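Local structure of glutamate racemase (Bacillus anthracis, 2DWU) at residues Phe239-Ser244 with Ile260-Val265; Ser15-Leu20 with Glu253-Tyr258; Thr111-Ile116 with Lys178-Thr183; Leu184-Thr189 with Val206-Ser211. The protein is an alpha/beta protein of the Asp/Glu/hydantoin racemase family with two parallel sheets, modelled here with D-glutamic acid and a potassium ion. All coordinates share one frame; numbering follows the deposited sequence.

How the interactions relate
Followed from the N terminus, the chain first enters interaction 2 at Ser15-Leu20, in the loop after strand 9-14, and closes it only at Glu253-Tyr258, after 232 intervening residues. Two contacts fall within that long excursion, one after the other. Interaction 3 joins Thr111-Ile116 to Lys178-Thr183, and interaction 4 then pairs Leu184-Thr189 with Val206-Ser211 in the same four-stranded sheet, so the two adjoin. Interaction 1 opens at Phe239, before interaction 2 closes, and ends at Val265, so these two cross; it binds the last two strands of the six-stranded sheet. Interactions 2 and 4 both touch D-glutamic acid, bringing the two sheets' loops together.

Interaction 1. Residues Phe239-Ser244 with Ile260-Val265; sequences FFTTGS and ISVDCV. With K (potassium ion), chain G.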
loop_
_atom_site.group_PDB
_atom_site.type_symbol
_atom_site.label_atom_id
_atom_site.label_comp_id
_atom_site.label_asym_id
_atom_site.label_seq_id
_atom_site.Cartn_x
_atom_site.Cartn_y
_atom_site.Cartn_z
ATOM N N PHE B 239 23.412 -11.654 -3.756
ATOM C CA PHE B 239 22.506 -12.642 -4.351
ATOM C C PHE B 239 23.184 -14.008 -4.356
ATOM O O PHE B 239 24.400 -14.115 -4.590
ATOM C CB PHE B 239 22.138 -12.230 -5.774
ATOM C CG PHE B 239 21.353 -10.956 -5.837
ATOM C CD1 PHE B 239 19.962 -10.992 -5.942
ATOM C CD2 PHE B 239 21.997 -9.725 -5.758
ATOM C CE1 PHE B 239 19.220 -9.811 -5.969
ATOM C CE2 PHE B 239 21.263 -8.526 -5.782
ATOM C CZ PHE B 239 19.860 -8.578 -5.888
ATOM N N PHE B 240 22.406 -15.044 -4.072
ATOM C CA PHE B 240 22.910 -16.407 -4.020
ATOM C C PHE B 240 21.995 -17.322 -4.827
ATOM O O PHE B 240 20.779 -17.111 -4.866
ATOM C CB PHE B 240 22.948 -16.876 -2.567
ATOM C CG PHE B 240 23.867 -16.075 -1.694
ATOM C CD1 PHE B 240 25.232 -16.359 -1.659
ATOM C CD2 PHE B 240 23.374 -15.033 -0.921
ATOM C CE1 PHE B 240 26.098 -15.608 -0.860
ATOM C CE2 PHE B 240 24.236 -14.270 -0.117
ATOM C CZ PHE B 240 25.605 -14.568 -0.093
ATOM N N THR B 241 22.574 -18.335 -5.464
ATOM C CA THR B 241 21.770 -19.264 -6.263
ATOM C C THR B 241 22.276 -20.681 -6.102
ATOM O O THR B 241 23.467 -20.914 -5.837
ATOM C CB THR B 241 21.814 -18.909 -7.755
ATOM O OG1 THR B 241 21.026 -19.859 -8.490
ATOM C CG2 THR B 241 23.247 -18.973 -8.285
ATOM N N THR B 242 21.364 -21.638 -6.235
ATOM C CA THR B 242 21.757 -23.035 -6.127
ATOM C C THR B 242 22.067 -23.582 -7.515
ATOM O O THR B 242 22.559 -24.706 -7.646
ATOM C CB THR B 242 20.663 -23.910 -5.518
ATOM O OG1 THR B 242 19.447 -23.727 -6.259
ATOM C CG2 THR B 242 20.459 -23.584 -4.024
ATOM N N GLY B 243 21.774 -22.803 -8.551
ATOM C CA GLY B 243 22.062 -23.248 -9.901
ATOM C C GLY B 243 23.346 -22.635 -10.408
ATOM O O GLY B 243 24.213 -22.258 -9.631
ATOM N N SER B 244 23.459 -22.545 -11.721
ATOM C CA SER B 244 24.616 -21.963 -12.373
ATOM C C SER B 244 24.737 -20.480 -12.039
ATOM O O SER B 244 23.794 -19.719 -12.233
ATOM C CB SER B 244 24.480 -22.120 -13.889
ATOM O OG SER B 244 25.370 -21.244 -14.546
ATOM N N ILE B 260 25.101 -7.725 -10.977
ATOM C CA ILE B 260 24.973 -7.869 -9.533
ATOM C C ILE B 260 25.961 -8.887 -8.965
ATOM O O ILE B 260 26.594 -9.637 -9.711
ATOM C CB ILE B 260 23.540 -8.333 -9.152
ATOM C CG1 ILE B 260 23.165 -9.572 -9.971
ATOM C CG2 ILE B 260 22.538 -7.228 -9.391
ATOM C CD1 ILE B 260 21.845 -10.199 -9.540
ATOM N N SER B 261 26.089 -8.902 -7.641
ATOM C CA SER B 261 26.977 -9.843 -6.967
ATOM C C SER B 261 26.256 -11.175 -6.805
ATOM O O SER B 261 25.250 -11.254 -6.095
ATOM C CB SER B 261 27.371 -9.313 -5.583
ATOM O OG SER B 261 27.996 -10.329 -4.816
ATOM N N VAL B 262 26.767 -12.218 -7.455
ATOM C CA VAL B 262 26.149 -13.543 -7.357
ATOM C C VAL B 262 27.124 -14.630 -6.914
ATOM O O VAL B 262 28.240 -14.733 -7.443
ATOM C CB VAL B 262 25.529 -14.007 -8.694
ATOM C CG1 VAL B 262 24.737 -15.296 -8.455
ATOM C CG2 VAL B 262 24.609 -12.933 -9.259
ATOM N N ASP B 263 26.705 -15.427 -5.942
ATOM C CA ASP B 263 27.527 -16.525 -5.434
ATOM C C ASP B 263 26.725 -17.823 -5.397
ATOM O O ASP B 263 25.490 -17.800 -5.334
ATOM C CB ASP B 263 28.057 -16.205 -4.035
ATOM C CG ASP B 263 29.214 -15.220 -4.067
ATOM O OD1 ASP B 263 29.018 -14.052 -3.713
ATOM O OD2 ASP B 263 30.331 -15.629 -4.465
ATOM N N CYS B 264 27.438 -18.947 -5.429
ATOM C CA CYS B 264 26.817 -20.272 -5.407
ATOM C C CYS B 264 26.580 -20.734 -3.976
ATOM O O CYS B 264 27.291 -20.337 -3.045
ATOM C CB CYS B 264 27.712 -21.286 -6.126
ATOM S SG CYS B 264 29.338 -21.458 -5.356
ATOM N N VAL B 265 25.576 -21.577 -3.790
ATOM C CA VAL B 265 25.256 -22.095 -2.475
ATOM C C VAL B 265 24.701 -23.494 -2.653
ATOM O O VAL B 265 24.079 -23.777 -3.675
ATOM C CB VAL B 265 24.184 -21.224 -1.765
ATOM C CG1 VAL B 265 23.036 -20.931 -2.717
ATOM C CG2 VAL B 265 23.645 -21.947 -0.538
HETATM K K K G . 23.830 -26.153 -5.434
HETATM O O HOH W 1 26.866 -12.620 -3.637
HETATM O O HOH W 2 21.666 -26.920 -3.583
HETATM O O HOH W 3 22.883 -29.157 -4.572
#
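Phe239 lays its side chain against Ile260 and Ser261, where strand 238-241 runs beside the approach to strand 262-264. Its CB lies 3.3 Å from Ser261 O. With chi1 at -65°, CG is anti to the carbonyl carbon. Ile260 CD1 sits over one ring face, 3.9 Å from the centroid and 16° off the ring normal, offset toward the rim; this CH-pi contact is spread over CG, CD1 and CD2. Farther out, CE2 meets Ile260 CG2 at 4.0 Å, while CE1 reaches Leu20 CD2. Ser261 O lies in plane at the ring edge and also accepts Phe239 N at 3.0 Å. In the backbone ladder Phe239 bonds to Ser261 and Asp263, and Thr241 to Asp263 and Val265, the pattern of parallel strands. On the face that carries Phe240, the ring CD1 is 3.7 Å from Asp263 CB; the Asp263 carboxylate itself pairs with Arg238. Where the strands end, Thr242 O at 2.9 Å and Val265 O at 3.0 Å bind the potassium ion, together with Asp266 and water. The pair forms the edge of a six-stranded parallel sheet, in a beta-alpha-beta unit whose connecting element is helix 245-256, with a metal site at the C-terminal ends of its strands.

Interaction 2. Residues Ser15-Leu20 with Glu253-Tyr258; sequences SGVGGL and ERWLGY. With DGL (D-glutamic acid), chain H.
Val17, Gly18 and Leu20 meet Trp255 and Leu256 where the glycine-rich loop between strand 9-14 and helix 20-29 of a parallel alpha/beta fold rests on the last turn of helix 245-256. The loop backbone makes a type I beta turn from Val17 to Leu20, closed by Leu20 N donating to Val17 O at 2.8 Å. Trp255 reaches this turn with the six-membered part of its indole: chi1 of -75° sets CG anti to the carbonyl carbon, and chi2 of 24° turns the ring plane. CZ3 lies 3.6 Å from Val17 O, which approaches obliquely. The same carbon lies 3.6 Å from Gly18 CA, which stands at the ring edge near its plane, as does Gly18 O. At Gly18 the edge therefore meets backbone alone. Leu20 adds an apolar contact, CB to Trp255 CE3 at 4.3 Å, and its CD1 approaches CD1 of Leu256 more distantly. No hydrogen bond crosses between the two segments, so the contact rests on van der Waals packing, with Val155 and Leu193 also touching the indole. Within the loop, Asp14 OD2 accepts from the backbone N of both Gly16 and Gly19, fixing its course. Helix 245-256 ends at Leu256, and Gly257 follows with a positive phi of 95°. At the other end of the loop lies the ligand pocket, where Ser15 OG donates to OE2 of D-glutamic acid at 2.6 Å and receives a weak bond from its N at 3.3 Å.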
loop_
_atom_site.group_PDB
_atom_site.type_symbol
_atom_site.label_atom_id
_atom_site.label_comp_id
_atom_site.label_asym_id
_atom_site.label_seq_id
_atom_site.Cartn_x
_atom_site.Cartn_y
_atom_site.Cartn_z
ATOM N N SER B 15 12.183 -19.311 -5.773
ATOM C CA SER B 15 12.549 -20.558 -6.401
ATOM C C SER B 15 13.684 -20.389 -7.417
ATOM O O SER B 15 14.283 -21.387 -7.811
ATOM C CB SER B 15 11.328 -21.154 -7.104
ATOM O OG SER B 15 10.937 -20.363 -8.224
ATOM N N GLY B 16 13.985 -19.151 -7.837
ATOM C CA GLY B 16 15.032 -18.940 -8.826
ATOM C C GLY B 16 15.353 -17.491 -9.121
ATOM O O GLY B 16 15.717 -16.743 -8.208
ATOM N N VAL B 17 15.236 -17.097 -10.390
ATOM C CA VAL B 17 15.510 -15.727 -10.809
ATOM C C VAL B 17 14.271 -14.835 -10.793
ATOM O O VAL B 17 14.385 -13.623 -10.659
ATOM C CB VAL B 17 16.129 -15.653 -12.249
ATOM C CG1 VAL B 17 17.558 -16.135 -12.235
ATOM C CG2 VAL B 17 15.314 -16.494 -13.241
ATOM N N GLY B 18 13.092 -15.434 -10.913
ATOM C CA GLY B 18 11.868 -14.636 -10.950
ATOM C C GLY B 18 11.767 -13.591 -9.858
ATOM O O GLY B 18 11.313 -12.458 -10.095
ATOM N N GLY B 19 12.154 -14.008 -8.650
ATOM C CA GLY B 19 12.127 -13.139 -7.487
ATOM C C GLY B 19 12.889 -11.833 -7.657
ATOM O O GLY B 19 12.790 -10.951 -6.787
ATOM N N LEU B 20 13.684 -11.698 -8.731
ATOM C CA LEU B 20 14.387 -10.441 -8.949
ATOM C C LEU B 20 13.386 -9.314 -9.198
ATOM O O LEU B 20 13.708 -8.146 -9.006
ATOM C CB LEU B 20 15.368 -10.518 -10.131
ATOM C CG LEU B 20 16.606 -11.398 -9.940
ATOM C CD1 LEU B 20 17.479 -11.264 -11.223
ATOM C CD2 LEU B 20 17.413 -10.949 -8.696
ATOM N N GLU B 253 21.391 -9.526 -15.368
ATOM C CA GLU B 253 21.814 -8.330 -16.077
ATOM C C GLU B 253 20.769 -7.951 -17.113
ATOM O O GLU B 253 20.508 -6.771 -17.337
ATOM C CB GLU B 253 23.178 -8.543 -16.746
ATOM C CG GLU B 253 23.612 -7.372 -17.624
ATOM C CD GLU B 253 25.080 -7.453 -18.036
ATOM O OE1 GLU B 253 25.538 -8.547 -18.429
ATOM O OE2 GLU B 253 25.772 -6.415 -17.970
ATOM N N ARG B 254 20.152 -8.947 -17.742
ATOM C CA ARG B 254 19.123 -8.655 -18.740
ATOM C C ARG B 254 17.883 -8.031 -18.101
ATOM O O ARG B 254 17.320 -7.070 -18.614
ATOM C CB ARG B 254 18.681 -9.928 -19.464
ATOM C CG ARG B 254 19.773 -10.686 -20.193
ATOM C CD ARG B 254 19.378 -10.923 -21.657
ATOM N NE ARG B 254 17.978 -11.330 -21.812
ATOM C CZ ARG B 254 17.459 -12.474 -21.366
ATOM N NH1 ARG B 254 18.221 -13.353 -20.722
ATOM N NH2 ARG B 254 16.172 -12.742 -21.573
ATOM N N TRP B 255 17.447 -8.586 -16.974
ATOM C CA TRP B 255 16.245 -8.087 -16.309
ATOM C C TRP B 255 16.429 -6.752 -15.594
ATOM O O TRP B 255 15.595 -5.848 -15.709
ATOM C CB TRP B 255 15.755 -9.131 -15.299
ATOM C CG TRP B 255 15.069 -10.326 -15.910
ATOM C CD1 TRP B 255 15.220 -10.814 -17.186
ATOM C CD2 TRP B 255 14.185 -11.224 -15.239
ATOM N NE1 TRP B 255 14.481 -11.974 -17.341
ATOM C CE2 TRP B 255 13.839 -12.245 -16.159
ATOM C CE3 TRP B 255 13.649 -11.271 -13.947
ATOM C CZ2 TRP B 255 12.980 -13.303 -15.820
ATOM C CZ3 TRP B 255 12.791 -12.326 -13.616
ATOM C CH2 TRP B 255 12.471 -13.323 -14.548
ATOM N N LEU B 256 17.531 -6.636 -14.860
ATOM C CA LEU B 256 17.813 -5.437 -14.092
ATOM C C LEU B 256 18.452 -4.293 -14.867
ATOM O O LEU B 256 18.236 -3.126 -14.542
ATOM C CB LEU B 256 18.696 -5.796 -12.906
ATOM C CG LEU B 256 18.118 -6.849 -11.963
ATOM C CD1 LEU B 256 19.109 -7.122 -10.849
ATOM C CD2 LEU B 256 16.773 -6.376 -11.423
ATOM N N GLY B 257 19.244 -4.617 -15.885
ATOM C CA GLY B 257 19.902 -3.563 -16.644
ATOM C C GLY B 257 21.308 -3.310 -16.120
ATOM O O GLY B 257 22.014 -2.413 -16.593
ATOM N N TYR B 258 21.728 -4.093 -15.133
ATOM C CA TYR B 258 23.072 -3.947 -14.590
ATOM C C TYR B 258 23.549 -5.237 -13.927
ATOM O O TYR B 258 22.749 -6.141 -13.676
ATOM C CB TYR B 258 23.120 -2.773 -13.611
ATOM C CG TYR B 258 22.200 -2.912 -12.445
ATOM C CD1 TYR B 258 22.581 -3.638 -11.316
ATOM C CD2 TYR B 258 20.925 -2.353 -12.474
ATOM C CE1 TYR B 258 21.718 -3.804 -10.246
ATOM C CE2 TYR B 258 20.052 -2.512 -11.415
ATOM C CZ TYR B 258 20.453 -3.242 -10.300
ATOM O OH TYR B 258 19.593 -3.434 -9.250
HETATM N N DGL H . 8.651 -17.958 -8.620
HETATM C CA DGL H . 7.470 -18.792 -9.008
HETATM C C DGL H . 6.210 -18.127 -8.575
HETATM O O DGL H . 5.147 -18.731 -8.497
HETATM C CB DGL H . 7.452 -19.005 -10.538
HETATM C CG DGL H . 8.498 -20.096 -10.870
HETATM C CD DGL H . 8.259 -21.426 -10.283
HETATM O OE1 DGL H . 7.358 -22.184 -10.647
HETATM O OE2 DGL H . 9.067 -21.772 -9.308
HETATM O OXT DGL H . 6.283 -16.862 -8.266
#

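Interaction 3. Residues Thr111-Ile116 with Lys178-Thr183; sequences TKKGKI and KEDIDT
Chi1 of 68° puts Asp182 CG between its backbone N and carbonyl carbon, and chi1 of -173° puts Thr111 OG1 anti to its own N; the two groups then meet. The side chains cross at about a right angle, and Thr111 OG1 donates to the syn lone pair of Asp182 OD1 at 2.7 Å. Thr183 OG1 reaches the same oxygen from above the carboxylate plane at 2.9 Å. OD2 is gripped by backbone instead: Lys112 N and Lys113 N, both at 2.9 Å, approach from opposite faces of the plane. Four donors thus fix the carboxylate's rotation and would be expected to favour its ionised form. Thr111 OG1 also accepts Gly114 N at 2.8 Å, an ST motif that ties the turn to the same network. From the main chain, Asp182 N donates to Lys115 O at 3.1 Å. The Lys113 NZ salt bridge to Asp180 OD1 is less certain, since Lys113 was modelled in two conformers. Next to this network, Ile116 and Thr183 lie side by side against Ala107 of helix 100-110. Here a turn held by the Thr111 ST motif and the Asp182 carboxylate, and a loop, lead into the neighbouring parallel strands 115-120 and 183-187 of the four-stranded sheet.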
loop_
_atom_site.group_PDB
_atom_site.type_symbol
_atom_site.label_atom_id
_atom_site.label_comp_id
_atom_site.label_asym_id
_atom_site.label_seq_id
_atom_site.Cartn_x
_atom_site.Cartn_y
_atom_site.Cartn_z
ATOM N N THR B 111 -10.164 -2.105 -7.173
ATOM C CA THR B 111 -11.392 -2.582 -7.816
ATOM C C THR B 111 -12.542 -1.633 -7.553
ATOM O O THR B 111 -12.651 -1.035 -6.478
ATOM C CB THR B 111 -11.786 -4.023 -7.347
ATOM O OG1 THR B 111 -12.893 -4.523 -8.125
ATOM C CG2 THR B 111 -12.167 -4.033 -5.879
ATOM N N LYS B 112 -13.374 -1.474 -8.575
ATOM C CA LYS B 112 -14.554 -0.639 -8.459
ATOM C C LYS B 112 -15.783 -1.555 -8.410
ATOM O O LYS B 112 -16.768 -1.225 -7.753
ATOM C CB LYS B 112 -14.667 0.314 -9.652
ATOM C CG LYS B 112 -13.551 1.359 -9.744
ATOM C CD LYS B 112 -13.857 2.367 -10.856
ATOM C CE LYS B 112 -12.750 3.410 -11.005
ATOM N NZ LYS B 112 -11.434 2.792 -11.382
ATOM N N LYS B 113 -15.697 -2.696 -9.096
ATOM C CA LYS B 113 -16.800 -3.674 -9.182
ATOM C C LYS B 113 -16.754 -4.826 -8.183
ATOM O O LYS B 113 -17.738 -5.564 -8.025
ATOM C CB LYS B 113 -16.842 -4.285 -10.592
ATOM C CG LYS B 113 -16.841 -3.268 -11.731
ATOM C CD LYS B 113 -16.954 -3.920 -13.095
ATOM C CE LYS B 113 -18.366 -4.422 -13.356
ATOM N NZ LYS B 113 -18.513 -4.890 -14.774
ATOM N N GLY B 114 -15.607 -4.997 -7.533
ATOM C CA GLY B 114 -15.429 -6.094 -6.609
ATOM C C GLY B 114 -15.295 -7.427 -7.326
ATOM O O GLY B 114 -15.684 -8.434 -6.785
ATOM N N LYS B 115 -14.734 -7.415 -8.528
ATOM C CA LYS B 115 -14.565 -8.626 -9.337
ATOM C C LYS B 115 -13.101 -8.655 -9.721
ATOM O O LYS B 115 -12.657 -7.848 -10.529
ATOM C CB LYS B 115 -15.463 -8.534 -10.575
ATOM C CG LYS B 115 -16.964 -8.663 -10.204
ATOM C CD LYS B 115 -17.885 -8.517 -11.413
ATOM C CE LYS B 115 -19.286 -9.163 -11.120
ATOM N NZ LYS B 115 -20.226 -8.351 -10.333
ATOM N N ILE B 116 -12.398 -9.632 -9.166
ATOM C CA ILE B 116 -10.952 -9.722 -9.310
ATOM C C ILE B 116 -10.453 -11.008 -9.935
ATOM O O ILE B 116 -10.913 -12.083 -9.586
ATOM C CB ILE B 116 -10.365 -9.582 -7.901
ATOM C CG1 ILE B 116 -10.761 -8.209 -7.317
ATOM C CG2 ILE B 116 -8.836 -9.697 -7.936
ATOM C CD1 ILE B 116 -10.600 -8.124 -5.813
ATOM N N LYS B 178 -13.354 -14.170 -20.693
ATOM C CA LYS B 178 -14.777 -14.527 -20.660
ATOM C C LYS B 178 -15.428 -14.099 -19.366
ATOM O O LYS B 178 -16.656 -14.138 -19.233
ATOM C CB LYS B 178 -14.957 -16.042 -20.774
ATOM C CG LYS B 178 -14.486 -16.623 -22.094
ATOM C CD LYS B 178 -14.629 -18.121 -22.067
ATOM C CE LYS B 178 -14.121 -18.719 -23.371
ATOM N NZ LYS B 178 -14.114 -20.206 -23.304
ATOM N N GLU B 179 -14.605 -13.712 -18.396
ATOM C CA GLU B 179 -15.132 -13.331 -17.094
ATOM C C GLU B 179 -15.203 -11.826 -16.913
ATOM O O GLU B 179 -14.471 -11.063 -17.533
ATOM C CB GLU B 179 -14.250 -13.934 -16.002
ATOM C CG GLU B 179 -14.120 -15.457 -16.086
ATOM C CD GLU B 179 -15.396 -16.199 -15.737
ATOM O OE1 GLU B 179 -15.416 -17.445 -15.894
ATOM O OE2 GLU B 179 -16.377 -15.548 -15.303
ATOM N N ASP B 180 -16.116 -11.409 -16.047
ATOM C CA ASP B 180 -16.287 -10.015 -15.740
ATOM C C ASP B 180 -15.359 -9.667 -14.565
ATOM O O ASP B 180 -15.627 -10.037 -13.414
ATOM C CB ASP B 180 -17.754 -9.785 -15.356
ATOM C CG ASP B 180 -18.071 -8.344 -15.022
ATOM O OD1 ASP B 180 -17.204 -7.449 -15.169
ATOM O OD2 ASP B 180 -19.235 -8.096 -14.612
ATOM N N ILE B 181 -14.229 -9.039 -14.880
ATOM C CA ILE B 181 -13.297 -8.576 -13.838
ATOM C C ILE B 181 -12.836 -7.172 -14.196
ATOM O O ILE B 181 -12.892 -6.780 -15.360
ATOM C CB ILE B 181 -12.015 -9.466 -13.736
ATOM C CG1 ILE B 181 -11.241 -9.454 -15.065
ATOM C CG2 ILE B 181 -12.377 -10.862 -13.321
ATOM C CD1 ILE B 181 -9.844 -10.095 -14.903
ATOM N N ASP B 182 -12.405 -6.388 -13.211
ATOM C CA ASP B 182 -11.865 -5.077 -13.526
ATOM C C ASP B 182 -10.462 -4.933 -12.927
ATOM O O ASP B 182 -9.852 -3.877 -13.021
ATOM C CB ASP B 182 -12.789 -3.930 -13.044
ATOM C CG ASP B 182 -12.883 -3.810 -11.522
ATOM O OD1 ASP B 182 -12.270 -4.610 -10.780
ATOM O OD2 ASP B 182 -13.602 -2.877 -11.078
ATOM N N THR B 183 -9.964 -6.019 -12.342
ATOM C CA THR B 183 -8.651 -6.035 -11.691
ATOM C C THR B 183 -8.018 -7.416 -11.907
ATOM O O THR B 183 -8.719 -8.416 -11.864
ATOM C CB THR B 183 -8.856 -5.787 -10.166
ATOM O OG1 THR B 183 -9.519 -4.524 -9.979
ATOM C CG2 THR B 183 -7.507 -5.785 -9.417
#

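Interaction 4. Residues Leu184-Thr189 with Val206-Ser211; sequences LILGCT and VTIISS. With DGL (D-glutamic acid), chain H.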
loop_
_atom_site.group_PDB
_atom_site.type_symbol
_atom_site.label_atom_id
_atom_site.label_comp_id
_atom_site.label_asym_id
_atom_site.label_seq_id
_atom_site.Cartn_x
_atom_site.Cartn_y
_atom_site.Cartn_z
ATOM N N LEU B 184 -6.706 -7.478 -12.155
ATOM C CA LEU B 184 -6.024 -8.758 -12.349
ATOM C C LEU B 184 -4.733 -8.741 -11.541
ATOM O O LEU B 184 -3.900 -7.851 -11.723
ATOM C CB LEU B 184 -5.659 -8.986 -13.829
ATOM C CG LEU B 184 -4.777 -10.239 -14.001
ATOM C CD1 LEU B 184 -5.639 -11.467 -13.872
ATOM C CD2 LEU B 184 -4.051 -10.209 -15.350
ATOM N N ILE B 185 -4.581 -9.711 -10.651
ATOM C CA ILE B 185 -3.361 -9.822 -9.865
ATOM C C ILE B 185 -2.367 -10.729 -10.589
ATOM O O ILE B 185 -2.703 -11.869 -10.958
ATOM C CB ILE B 185 -3.652 -10.420 -8.481
ATOM C CG1 ILE B 185 -4.616 -9.508 -7.707
ATOM C CG2 ILE B 185 -2.306 -10.624 -7.705
ATOM C CD1 ILE B 185 -5.159 -10.149 -6.412
ATOM N N LEU B 186 -1.158 -10.223 -10.837
ATOM C CA LEU B 186 -0.111 -11.051 -11.444
ATOM C C LEU B 186 0.498 -11.872 -10.297
ATOM O O LEU B 186 1.486 -11.456 -9.664
ATOM C CB LEU B 186 0.957 -10.157 -12.077
ATOM C CG LEU B 186 0.480 -9.195 -13.147
ATOM C CD1 LEU B 186 1.698 -8.460 -13.769
ATOM C CD2 LEU B 186 -0.274 -9.969 -14.245
ATOM N N GLY B 187 -0.106 -13.035 -10.044
ATOM C CA GLY B 187 0.293 -13.904 -8.952
ATOM C C GLY B 187 1.470 -14.835 -9.185
ATOM O O GLY B 187 1.450 -15.982 -8.746
ATOM N N CYS B 188 2.497 -14.302 -9.827
ATOM C CA CYS B 188 3.703 -15.066 -10.132
ATOM C C CYS B 188 4.830 -14.049 -10.339
ATOM O O CYS B 188 4.618 -12.990 -10.932
ATOM C CB CYS B 188 3.497 -15.873 -11.414
ATOM S SG CYS B 188 4.972 -16.809 -11.950
ATOM N N THR B 189 6.026 -14.403 -9.864
ATOM C CA THR B 189 7.197 -13.541 -9.962
ATOM C C THR B 189 7.534 -13.119 -11.381
ATOM O O THR B 189 8.064 -12.036 -11.594
ATOM C CB THR B 189 8.479 -14.260 -9.449
ATOM O OG1 THR B 189 8.572 -15.555 -10.053
ATOM C CG2 THR B 189 8.469 -14.398 -7.929
ATOM N N VAL B 206 -9.147 -3.229 -17.354
ATOM C CA VAL B 206 -8.678 -4.120 -16.304
ATOM C C VAL B 206 -7.362 -3.585 -15.730
ATOM O O VAL B 206 -6.356 -3.461 -16.449
ATOM C CB VAL B 206 -8.442 -5.549 -16.842
ATOM C CG1 VAL B 206 -8.024 -6.474 -15.674
ATOM C CG2 VAL B 206 -9.728 -6.086 -17.495
ATOM N N THR B 207 -7.360 -3.275 -14.442
ATOM C CA THR B 207 -6.148 -2.767 -13.803
ATOM C C THR B 207 -5.256 -3.930 -13.378
ATOM O O THR B 207 -5.689 -4.827 -12.653
ATOM C CB THR B 207 -6.500 -1.932 -12.594
ATOM O OG1 THR B 207 -7.263 -0.790 -13.024
ATOM C CG2 THR B 207 -5.238 -1.455 -11.884
ATOM N N ILE B 208 -4.001 -3.851 -13.805
ATOM C CA ILE B 208 -2.991 -4.857 -13.517
ATOM C C ILE B 208 -2.291 -4.560 -12.187
ATOM O O ILE B 208 -1.915 -3.412 -11.899
ATOM C CB ILE B 208 -1.942 -4.892 -14.660
ATOM C CG1 ILE B 208 -2.636 -5.154 -16.005
ATOM C CG2 ILE B 208 -0.884 -5.956 -14.369
ATOM C CD1 ILE B 208 -3.486 -6.423 -16.048
ATOM N N ILE B 209 -2.132 -5.601 -11.375
ATOM C CA ILE B 209 -1.470 -5.480 -10.081
ATOM C C ILE B 209 -0.232 -6.361 -10.053
ATOM O O ILE B 209 -0.290 -7.564 -10.318
ATOM C CB ILE B 209 -2.413 -5.875 -8.941
ATOM C CG1 ILE B 209 -3.574 -4.878 -8.894
ATOM C CG2 ILE B 209 -1.660 -5.905 -7.603
ATOM C CD1 ILE B 209 -4.437 -5.040 -7.709
ATOM N N SER B 210 0.896 -5.738 -9.738
ATOM C CA SER B 210 2.173 -6.447 -9.686
ATOM C C SER B 210 2.426 -6.913 -8.272
ATOM O O SER B 210 2.379 -6.089 -7.355
ATOM C CB SER B 210 3.318 -5.495 -10.051
ATOM O OG SER B 210 4.571 -6.045 -9.613
ATOM N N SER B 211 2.744 -8.191 -8.088
ATOM C CA SER B 211 3.032 -8.687 -6.733
ATOM C C SER B 211 4.257 -7.944 -6.196
ATOM O O SER B 211 4.324 -7.615 -5.019
ATOM C CB SER B 211 3.365 -10.188 -6.714
ATOM O OG SER B 211 2.241 -10.967 -7.082
HETATM N N DGL H . 8.651 -17.958 -8.620
HETATM C CA DGL H . 7.470 -18.792 -9.008
HETATM C C DGL H . 6.210 -18.127 -8.575
HETATM O O DGL H . 5.147 -18.731 -8.497
HETATM C CB DGL H . 7.452 -19.005 -10.538
HETATM C CG DGL H . 8.498 -20.096 -10.870
HETATM C CD DGL H . 8.259 -21.426 -10.283
HETATM O OE1 DGL H . 7.358 -22.184 -10.647
HETATM O OE2 DGL H . 9.067 -21.772 -9.308
HETATM O OXT DGL H . 6.283 -16.862 -8.266
HETATM O O HOH W 4 3.995 -10.044 -9.944
#
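Leu184 and Ile208 lie side by side, pointing the same way from adjacent strands, whereas Leu186 crosses Ile208 at a slant. Chi1 of 172° places Leu184 CG anti to its backbone N, in the run beside Ile208. Leu184 CB packs 3.9 Å from Val206 CG1. The contacts of Ile208, to Leu184 CD2 through CD1 and to Leu186 CD1 through CG2, are less certain because the residue was modelled in two conformers. Helix 195-202 lies against this face, touching both leucines through Ile198. On the other face Ile185 packs on Ala107 of helix 100-110; Ile209, also in two conformers, does so less certainly. The strands run at 28° to each other, and their ladder of Leu184 N to Thr207 O, Ile209 N to Leu184 O, and Leu186 N to Ile209 O at 2.8 Å is that of parallel neighbours in a beta-alpha-beta unit joined through helix 195-202. Past the ladder, Ser211 OG donates to Leu186 O at 2.7 Å, tilted out of the carbonyl plane. Water 4 donates to that same oxygen at 2.9 Å and to Cys188 O, and accepts from Ser211 N, bridging the two segments. After Gly187 the chain enters the ligand pocket. Cys188 SG stands 3.6 Å from CB of D-glutamic acid. Thr189 holds the ligand twice: its N gives a nearly straight bond (170°) to OXT at 2.9 Å, and its OG1 accepts from the ligand N at 2.8 Å.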